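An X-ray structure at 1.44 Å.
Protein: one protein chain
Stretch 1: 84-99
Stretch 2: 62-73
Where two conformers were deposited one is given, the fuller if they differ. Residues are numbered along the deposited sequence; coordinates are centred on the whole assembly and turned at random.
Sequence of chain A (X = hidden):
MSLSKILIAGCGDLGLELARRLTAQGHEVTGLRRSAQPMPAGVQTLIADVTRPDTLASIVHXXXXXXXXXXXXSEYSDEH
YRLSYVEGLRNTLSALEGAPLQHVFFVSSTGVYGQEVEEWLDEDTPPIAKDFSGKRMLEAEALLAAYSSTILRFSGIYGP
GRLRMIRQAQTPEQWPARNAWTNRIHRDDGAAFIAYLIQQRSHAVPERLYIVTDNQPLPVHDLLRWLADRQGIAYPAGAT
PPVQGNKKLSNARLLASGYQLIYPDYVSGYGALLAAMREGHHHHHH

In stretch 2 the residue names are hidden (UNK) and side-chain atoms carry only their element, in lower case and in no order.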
ATOM      1  N   SER A  84      -4.004   5.226 -18.052  1.00 37.16           N
ATOM      2  CA  SER A  84      -2.589   5.126 -17.663  1.00 37.11           C
ATOM      3  C   SER A  84      -2.341   5.674 -16.249  1.00 36.61           C
ATOM      4  O   SER A  84      -3.070   6.554 -15.807  1.00 35.57           O
ATOM      5  CB  SER A  84      -1.729   5.861 -18.699  1.00 37.80           C
ATOM      6  OG  SER A  84      -0.509   6.346 -18.153  1.00 40.02           O
ATOM      7  N   TYR A  85      -1.326   5.140 -15.557  1.00 35.14           N
ATOM      8  CA  TYR A  85      -0.966   5.590 -14.190  1.00 34.89           C
ATOM      9  C   TYR A  85       0.194   6.559 -14.204  1.00 34.65           C
ATOM     10  O   TYR A  85       0.323   7.407 -13.311  1.00 35.31           O
ATOM     11  CB  TYR A  85      -0.552   4.420 -13.273  1.00 34.82           C
ATOM     12  CG  TYR A  85      -1.505   3.248 -13.135  1.00 33.24           C
ATOM     13  CD1 TYR A  85      -1.043   2.025 -12.637  1.00 30.67           C
ATOM     14  CD2 TYR A  85      -2.855   3.354 -13.486  1.00 32.24           C
ATOM     15  CE1 TYR A  85      -1.885   0.940 -12.496  1.00 31.45           C
ATOM     16  CE2 TYR A  85      -3.714   2.263 -13.355  1.00 31.99           C
ATOM     17  CZ  TYR A  85      -3.218   1.062 -12.852  1.00 31.35           C
ATOM     18  OH  TYR A  85      -4.051  -0.011 -12.716  1.00 27.84           O
ATOM     19  N   VAL A  86       1.079   6.393 -15.187  1.00 35.31           N
ATOM     20  CA  VAL A  86       2.309   7.172 -15.277  1.00 35.75           C
ATOM     21  C   VAL A  86       1.970   8.651 -15.535  1.00 35.75           C
ATOM     22  O   VAL A  86       2.695   9.536 -15.089  1.00 35.41           O
ATOM     23  CB  VAL A  86       3.259   6.611 -16.358  1.00 35.78           C
ATOM     24  CG1 VAL A  86       2.661   6.799 -17.755  1.00 36.12           C
ATOM     25  CG2 VAL A  86       4.668   7.230 -16.253  1.00 35.89           C
ATOM     26  N   GLU A  87       0.858   8.884 -16.235  1.00 35.50           N
ATOM     27  CA  GLU A  87       0.356  10.239 -16.544  1.00 35.59           C
ATOM     28  C   GLU A  87       0.258  11.095 -15.288  1.00 33.79           C
ATOM     29  O   GLU A  87       0.818  12.204 -15.232  1.00 33.58           O
ATOM     30  CB  GLU A  87      -1.037  10.155 -17.197  1.00 36.70           C
ATOM     31  CG  GLU A  87      -1.255  11.082 -18.387  1.00 40.30           C
ATOM     32  CD  GLU A  87      -0.727  10.494 -19.688  1.00 44.95           C
ATOM     33  OE1 GLU A  87       0.184   9.637 -19.638  1.00 46.84           O
ATOM     34  OE2 GLU A  87      -1.228  10.890 -20.765  1.00 48.50           O
ATOM     35  N   GLY A  88      -0.488  10.584 -14.310  1.00 31.85           N
ATOM     36  CA  GLY A  88      -0.760  11.280 -13.054  1.00 29.15           C
ATOM     37  C   GLY A  88       0.514  11.619 -12.286  1.00 27.22           C
ATOM     38  O   GLY A  88       0.638  12.714 -11.700  1.00 26.56           O
ATOM     39  N   LEU A  89       1.438  10.663 -12.253  1.00 25.40           N
ATOM     40  CA  LEU A  89       2.740  10.857 -11.613  1.00 23.83           C
ATOM     41  C   LEU A  89       3.605  11.864 -12.380  1.00 24.51           C
ATOM     42  O   LEU A  89       4.275  12.715 -11.793  1.00 22.91           O
ATOM     43  CB  LEU A  89       3.461   9.510 -11.491  1.00 24.65           C
ATOM     44  CG  LEU A  89       4.899   9.533 -10.943  1.00 21.31           C
ATOM     45  CD1 LEU A  89       4.956  10.093  -9.489  1.00 22.91           C
ATOM     46  CD2 LEU A  89       5.521   8.151 -11.010  1.00 23.43           C
ATOM     47  N   ARG A  90       3.593  11.759 -13.709  1.00 24.86           N
ATOM     48  CA  ARG A  90       4.353  12.691 -14.546  0.50 24.36           C
ATOM     49  C   ARG A  90       3.830  14.115 -14.362  1.00 23.17           C
ATOM     50  O   ARG A  90       4.650  15.036 -14.183  1.00 23.36           O
ATOM     51  CB  ARG A  90       4.353  12.308 -16.043  0.50 24.53           C
ATOM     52  CG  ARG A  90       5.406  13.074 -16.847  0.50 24.48           C
ATOM     53  CD  ARG A  90       5.194  12.946 -18.356  0.50 27.18           C
ATOM     54  NE  ARG A  90       5.268  11.562 -18.806  0.50 28.50           N
ATOM     55  CZ  ARG A  90       6.404  10.888 -18.939  0.50 28.67           C
ATOM     56  NH1 ARG A  90       7.553  11.483 -18.643  0.50 28.99           N
ATOM     57  NH2 ARG A  90       6.394   9.627 -19.360  0.50 30.15           N
ATOM     58  N   ASN A  91       2.514  14.276 -14.366  1.00 23.48           N
ATOM     59  CA  ASN A  91       1.865  15.580 -14.208  1.00 21.57           C
ATOM     60  C   ASN A  91       2.208  16.174 -12.849  1.00 21.48           C
ATOM     61  O   ASN A  91       2.538  17.359 -12.758  1.00 21.51           O
ATOM     62  CB  ASN A  91       0.346  15.480 -14.371  1.00 22.11           C
ATOM     63  CG  ASN A  91      -0.067  15.171 -15.806  1.00 20.51           C
ATOM     64  OD1 ASN A  91       0.747  15.259 -16.725  1.00 23.43           O
ATOM     65  ND2 ASN A  91      -1.316  14.802 -15.977  1.00 24.22           N
ATOM     66  N   THR A  92       2.160  15.336 -11.814  1.00 20.55           N
ATOM     67  CA  THR A  92       2.443  15.772 -10.444  1.00 19.82           C
ATOM     68  C   THR A  92       3.902  16.175 -10.302  1.00 19.06           C
ATOM     69  O   THR A  92       4.212  17.239  -9.739  1.00 17.52           O
ATOM     70  CB  THR A  92       2.110  14.657  -9.442  1.00 19.43           C
ATOM     71  OG1 THR A  92       0.712  14.371  -9.490  1.00 20.43           O
ATOM     72  CG2 THR A  92       2.400  15.111  -8.029  1.00 19.40           C
ATOM     73  N   LEU A  93       4.837  15.373 -10.793  1.00 18.95           N
ATOM     74  CA  LEU A  93       6.224  15.755 -10.722  1.00 19.99           C
ATOM     75  C   LEU A  93       6.523  17.036 -11.489  1.00 20.14           C
ATOM     76  O   LEU A  93       7.228  17.911 -11.009  1.00 21.15           O
ATOM     77  CB  LEU A  93       7.115  14.631 -11.222  1.00 20.77           C
ATOM     78  CG  LEU A  93       7.031  13.360 -10.384  1.00 21.06           C
ATOM     79  CD1 LEU A  93       7.677  12.186 -11.154  1.00 21.17           C
ATOM     80  CD2 LEU A  93       7.738  13.582  -9.047  1.00 21.59           C
ATOM     81  N   SER A  94       5.961  17.156 -12.689  1.00 21.10           N
ATOM     82  CA  SER A  94       6.145  18.358 -13.479  1.00 21.50           C
ATOM     83  C   SER A  94       5.616  19.587 -12.725  1.00 20.70           C
ATOM     84  O   SER A  94       6.270  20.647 -12.729  1.00 21.17           O
ATOM     85  CB  SER A  94       5.399  18.215 -14.794  1.00 22.08           C
ATOM     86  OG  SER A  94       5.478  19.438 -15.517  1.00 26.53           O
ATOM     87  N   ALA A  95       4.472  19.433 -12.073  1.00 19.62           N
ATOM     88  CA  ALA A  95       3.833  20.556 -11.349  1.00 19.49           C
ATOM     89  C   ALA A  95       4.668  20.950 -10.135  1.00 20.22           C
ATOM     90  O   ALA A  95       4.511  22.065  -9.617  1.00 20.51           O
ATOM     91  CB  ALA A  95       2.427  20.208 -10.927  1.00 20.97           C
ATOM     92  N   LEU A  96       5.530  20.053  -9.663  1.00 17.68           N
ATOM     93  CA  LEU A  96       6.373  20.332  -8.506  1.00 18.02           C
ATOM     94  C   LEU A  96       7.698  20.921  -8.892  1.00 18.54           C
ATOM     95  O   LEU A  96       8.575  21.043  -8.040  1.00 20.32           O
ATOM     96  CB  LEU A  96       6.588  19.070  -7.655  1.00 16.04           C
ATOM     97  CG  LEU A  96       5.327  18.724  -6.856  1.00 15.49           C
ATOM     98  CD1 LEU A  96       5.424  17.337  -6.212  1.00 17.33           C
ATOM     99  CD2 LEU A  96       5.008  19.788  -5.790  1.00 16.76           C
ATOM    100  N   GLU A  97       7.895  21.242 -10.175  1.00 18.67           N
ATOM    101  CA  GLU A  97       9.090  21.938 -10.580  1.00 21.38           C
ATOM    102  C   GLU A  97       9.124  23.286  -9.866  1.00 19.64           C
ATOM    103  O   GLU A  97       8.264  24.196 -10.044  1.00 21.09           O
ATOM    104  CB  GLU A  97       9.209  22.084 -12.105  1.00 22.06           C
ATOM    105  CG  GLU A  97      10.571  22.596 -12.567  1.00 28.04           C
ATOM    106  CD  GLU A  97      10.903  22.227 -14.006  1.00 34.64           C
ATOM    107  OE1 GLU A  97      12.079  22.351 -14.406  1.00 37.51           O
ATOM    108  OE2 GLU A  97       9.986  21.807 -14.732  1.00 38.20           O
ATOM    109  N   GLY A  98      10.157  23.407  -9.062  1.00 18.69           N
ATOM    110  CA  GLY A  98      10.375  24.573  -8.215  1.00 16.99           C
ATOM    111  C   GLY A  98      10.338  24.221  -6.734  1.00 15.95           C
ATOM    112  O   GLY A  98      10.863  24.979  -5.923  1.00 14.43           O
ATOM    113  N   ALA A  99       9.663  23.129  -6.367  1.00 16.03           N
ATOM    114  CA  ALA A  99       9.622  22.707  -4.961  1.00 15.34           C
ATOM    115  C   ALA A  99      10.985  22.150  -4.573  1.00 15.10           C
ATOM    116  O   ALA A  99      11.726  21.639  -5.418  1.00 15.40           O
ATOM    117  CB  ALA A  99       8.557  21.609  -4.772  1.00 15.66           C
ATOM    118  N   UNK A  62       3.088  24.711  -2.026  1.00 14.45           N
ATOM    119  CA  UNK A  62       3.256  23.952  -0.792  1.00 13.84           C
ATOM    120  C   UNK A  62       4.716  23.672  -0.469  1.00 14.32           C
ATOM    121  O   UNK A  62       5.064  23.330   0.661  1.00 15.87           O
ATOM    122  c   UNK A  62       0.456  21.319  -1.424  1.00 16.22           C
ATOM    123  c   UNK A  62       2.521  22.609  -0.883  1.00 14.42           C
ATOM    124  c   UNK A  62       0.396  23.217   0.252  1.00 18.07           C
ATOM    125  c   UNK A  62       1.006  22.706  -1.035  1.00 15.75           C
ATOM    126  N   UNK A  63       5.570  23.804  -1.462  1.00 13.09           N
ATOM    127  CA  UNK A  63       7.000  23.554  -1.315  1.00 14.20           C
ATOM    128  C   UNK A  63       7.335  22.294  -0.496  1.00 14.05           C
ATOM    129  O   UNK A  63       8.090  22.352   0.464  1.00 14.63           O
ATOM    130  c   UNK A  63       8.480  27.162  -1.337  1.00 14.17           C
ATOM    131  c   UNK A  63      10.578  26.384  -2.405  1.00 14.85           C
ATOM    132  c   UNK A  63       7.567  25.981  -1.683  1.00 14.17           C
ATOM    133  n   UNK A  63      11.813  25.928  -2.252  1.00 14.71           N
ATOM    134  n   UNK A  63      10.102  26.531  -3.629  1.00 15.37           N
ATOM    135  c   UNK A  63       7.685  24.804  -0.718  1.00 14.79           C
ATOM    136  n   UNK A  63       9.881  26.728  -1.330  1.00 12.71           N
ATOM    137  N   UNK A  64       6.788  21.143  -0.904  1.00 13.45           N
ATOM    138  CA  UNK A  64       7.107  19.957  -0.102  1.00 13.68           C
ATOM    139  C   UNK A  64       8.573  19.530  -0.296  1.00 13.68           C
ATOM    140  O   UNK A  64       9.130  19.687  -1.389  1.00 14.22           O
ATOM    141  c   UNK A  64       6.065  19.316  -2.168  1.00 14.16           C
ATOM    142  c   UNK A  64       6.185  18.889  -0.713  1.00 14.39           C
ATOM    143  c   UNK A  64       5.882  20.815  -2.030  1.00 13.90           C
ATOM    144  N   UNK A  65       9.175  18.964   0.749  1.00 14.15           N
ATOM    145  CA  UNK A  65      10.444  18.265   0.602  1.00 15.16           C
ATOM    146  C   UNK A  65      10.208  16.805   0.246  1.00 13.58           C
ATOM    147  O   UNK A  65      11.099  16.168  -0.310  1.00 14.47           O
ATOM    148  c   UNK A  65      11.219  18.336   1.907  1.00 15.84           C
ATOM    149  o   UNK A  65      10.569  20.415   3.836  1.00 29.80           O
ATOM    150  o   UNK A  65      11.723  21.906   2.687  1.00 30.25           O
ATOM    151  c   UNK A  65      12.002  19.656   2.032  1.00 21.41           C
ATOM    152  c   UNK A  65      11.362  20.721   2.905  1.00 28.33           C
ATOM    153  N   UNK A  66       9.029  16.269   0.588  1.00 13.71           N
ATOM    154  CA  UNK A  66       8.738  14.869   0.339  1.00 12.82           C
ATOM    155  C   UNK A  66       7.392  14.746  -0.370  1.00 12.30           C
ATOM    156  O   UNK A  66       6.404  15.381   0.040  1.00 13.09           O
ATOM    157  c   UNK A  66       8.302  12.585   1.422  1.00 15.14           C
ATOM    158  c   UNK A  66      11.158  13.454   1.910  1.00 21.55           C
ATOM    159  c   UNK A  66       9.963  14.176   2.468  1.00 16.57           C
ATOM    160  c   UNK A  66       8.680  14.056   1.660  1.00 13.19           C
ATOM    161  N   UNK A  67       7.363  13.973  -1.469  1.00 12.67           N
ATOM    162  CA  UNK A  67       6.105  13.567  -2.087  1.00 12.98           C
ATOM    163  C   UNK A  67       5.825  12.115  -1.773  1.00 13.07           C
ATOM    164  O   UNK A  67       6.706  11.288  -1.994  1.00 13.05           O
ATOM    165  c   UNK A  67       5.016  13.185  -4.412  1.00 14.03           C
ATOM    166  c   UNK A  67       5.356  13.297  -5.909  1.00 14.97           C
ATOM    167  c   UNK A  67       6.192  13.744  -3.596  1.00 13.65           C
ATOM    168  c   UNK A  67       3.698  13.886  -4.102  1.00 16.87           C
ATOM    169  N   UNK A  68       4.629  11.811  -1.247  1.00 12.94           N
ATOM    170  CA  UNK A  68       4.180  10.422  -1.169  1.00 12.45           C
ATOM    171  C   UNK A  68       3.058  10.287  -2.187  1.00 12.16           C
ATOM    172  O   UNK A  68       2.039  10.969  -2.059  1.00 14.04           O
ATOM    173  c   UNK A  68       3.259   8.591   0.270  1.00 13.70           C
ATOM    174  c   UNK A  68       3.653  10.053   0.248  1.00 11.89           C
ATOM    175  c   UNK A  68       4.719  10.329   1.281  1.00 13.23           C
ATOM    176  N   UNK A  69       3.259   9.446  -3.194  1.00 14.22           N
ATOM    177  CA  UNK A  69       2.293   9.337  -4.262  1.00 16.06           C
ATOM    178  C   UNK A  69       1.559   8.013  -4.125  1.00 16.78           C
ATOM    179  O   UNK A  69       2.165   6.962  -4.288  1.00 16.27           O
ATOM    180  c   UNK A  69       3.016   9.441  -5.608  1.00 16.89           C
ATOM    181  c   UNK A  69       1.706  10.911  -7.168  1.00 19.95           C
ATOM    182  c   UNK A  69       0.379   9.998  -8.915  1.00 25.27           C
ATOM    183  c   UNK A  69       0.757   8.721  -8.565  1.00 25.72           C
ATOM    184  c   UNK A  69       0.849  11.098  -8.223  1.00 23.53           C
ATOM    185  c   UNK A  69       2.095   9.639  -6.782  1.00 19.47           C
ATOM    186  o   UNK A  69      -0.478  10.170  -9.969  1.00 27.40           O
ATOM    187  c   UNK A  69       1.599   8.544  -7.486  1.00 22.67           C
ATOM    188  N   UNK A  70       0.270   8.122  -3.829  1.00 18.39           N
ATOM    189  CA  UNK A  70      -0.603   6.970  -3.579  1.00 21.81           C
ATOM    190  C   UNK A  70      -1.621   6.754  -4.706  1.00 23.59           C
ATOM    191  O   UNK A  70      -2.286   5.714  -4.709  1.00 24.62           O
ATOM    192  c   UNK A  70      -1.391   7.215  -2.309  1.00 22.83           C
ATOM    193  s   UNK A  70      -0.423   7.633  -0.872  1.00 26.29           S
ATOM    194  N   UNK A  71      -1.710   7.683  -5.667  1.00 24.20           N
ATOM    195  CA  UNK A  71      -2.812   7.656  -6.658  1.00 24.85           C
ATOM    196  C   UNK A  71      -2.780   6.396  -7.552  1.00 24.81           C
ATOM    197  O   UNK A  71      -3.822   5.780  -7.768  1.00 25.47           O
ATOM    198  c   UNK A  71      -3.051  10.169  -6.581  1.00 25.41           C
ATOM    199  c   UNK A  71      -3.934   8.888  -8.614  1.00 26.06           C
ATOM    200  c   UNK A  71      -2.851   8.955  -7.502  1.00 25.25           C
ATOM    201  N   UNK A  72      -1.599   5.996  -8.016  1.00 24.11           N
ATOM    202  CA  UNK A  72      -1.482   4.841  -8.926  1.00 23.99           C
ATOM    203  C   UNK A  72      -1.947   3.592  -8.191  1.00 25.07           C
ATOM    204  O   UNK A  72      -2.680   2.759  -8.754  1.00 25.20           O
ATOM    205  c   UNK A  72      -0.038   4.707  -9.473  1.00 24.82           C
ATOM    206  N   UNK A  73      -1.582   3.470  -6.914  1.00 25.08           N
ATOM    207  CA  UNK A  73      -2.067   2.335  -6.113  1.00 25.94           C
ATOM    208  C   UNK A  73      -3.602   2.276  -5.988  1.00 27.06           C
ATOM    209  O   UNK A  73      -4.191   1.190  -6.127  1.00 26.77           O
ATOM    210  c   UNK A  73      -1.386   2.313  -4.735  1.00 25.38           C
TER
HETATM  211  O   HOH W   1      -0.977   7.966 -11.295  1.00 27.50           O

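Position 62 has four side-chain carbons, forked at the second. None comes near stretch 1. It is Leu62.

Position 63 carries three carbons, a nitrogen, then a carbon with two more nitrogens. One end nitrogen meets the carbonyl oxygen of Gly98. That guanidinium is Arg63. Arg63 NH2 donates a hydrogen bond to Gly98 O at 2.9 Å, and the acceptor lies at the edge of the group, near its plane.

Position 64 has three carbons closing a ring onto the backbone N. The ring touches Leu96 and Ala99. It is Pro64. Pro64 CG lies 3.8 Å from Leu96 CD2, and Pro64 CD lies 3.9 Å from Ala99 CB.

Position 65 has three carbons, the third carrying two oxygens. CA-to-CB points away from stretch 1. This is Glu65, with OE1 hydrogen-bonded elsewhere in the structure.

Position 66 has four carbons, forked at the first, with one arm two carbons long. They are out of reach of the helix. It is Ile66.

Position 67 also has four carbons, but forked at the second. CA-to-CB points toward the helix, and a terminal carbon meets Thr92, Leu93 and Leu96. It is Leu67. Leu67 CD2 is 3.9 Å from Leu93 CD2 and 4.1 Å from both Leu96 CD1 and Thr92 CG2.

Position 68 has one carbon carrying two more. It is Val68, out of reach like Ile66, in keeping with the alternation of a strand.

Position 69 has one carbon, then a six-carbon ring bearing one oxygen. The ring meets Leu89 and Thr92, and the oxygen meets Gly88. It is Tyr69. Leu89 CD1 sits over one ring face, 4.1 Å from the centroid of the Tyr69 ring, a CH-pi contact. Thr92 OG1 lies at the ring edge, 3.5 Å from Tyr69 CE1. Tyr69 OH is 2.9 Å from Gly88 C; a CB on Gly88 would clash with this oxygen. Tyr69 OH is also 2.6 Å from the oxygen of water 1, which donates to Tyr85 O at 2.5 Å.

Position 70 has one carbon and one sulfur, out of reach. It is Cys70.

Position 71 has one carbon carrying two more. CA-to-CB points toward stretch 1 without close contact. It is Val71.

Position 72 has a single carbon, its CB, 3.8 Å from Tyr85 CB. It is Ala72, whose O lies over one face of the Tyr85 ring.

Position 73 also has a single carbon, pointing away: Ala73.

Helix 86-95 packs nearly antiparallel against strand 66-69. Leu67 and Tyr69 supply the strand's side. Gly88 leaves room for the tyrosine hydroxyl. Beyond the helix, Pro64 packs on Leu96 and Ala99, while Arg63 bonds to Gly98 O in the type II turn from Leu96 to Ala99.

Stretch 2, residues 62-73: LRPEILVYCVAA
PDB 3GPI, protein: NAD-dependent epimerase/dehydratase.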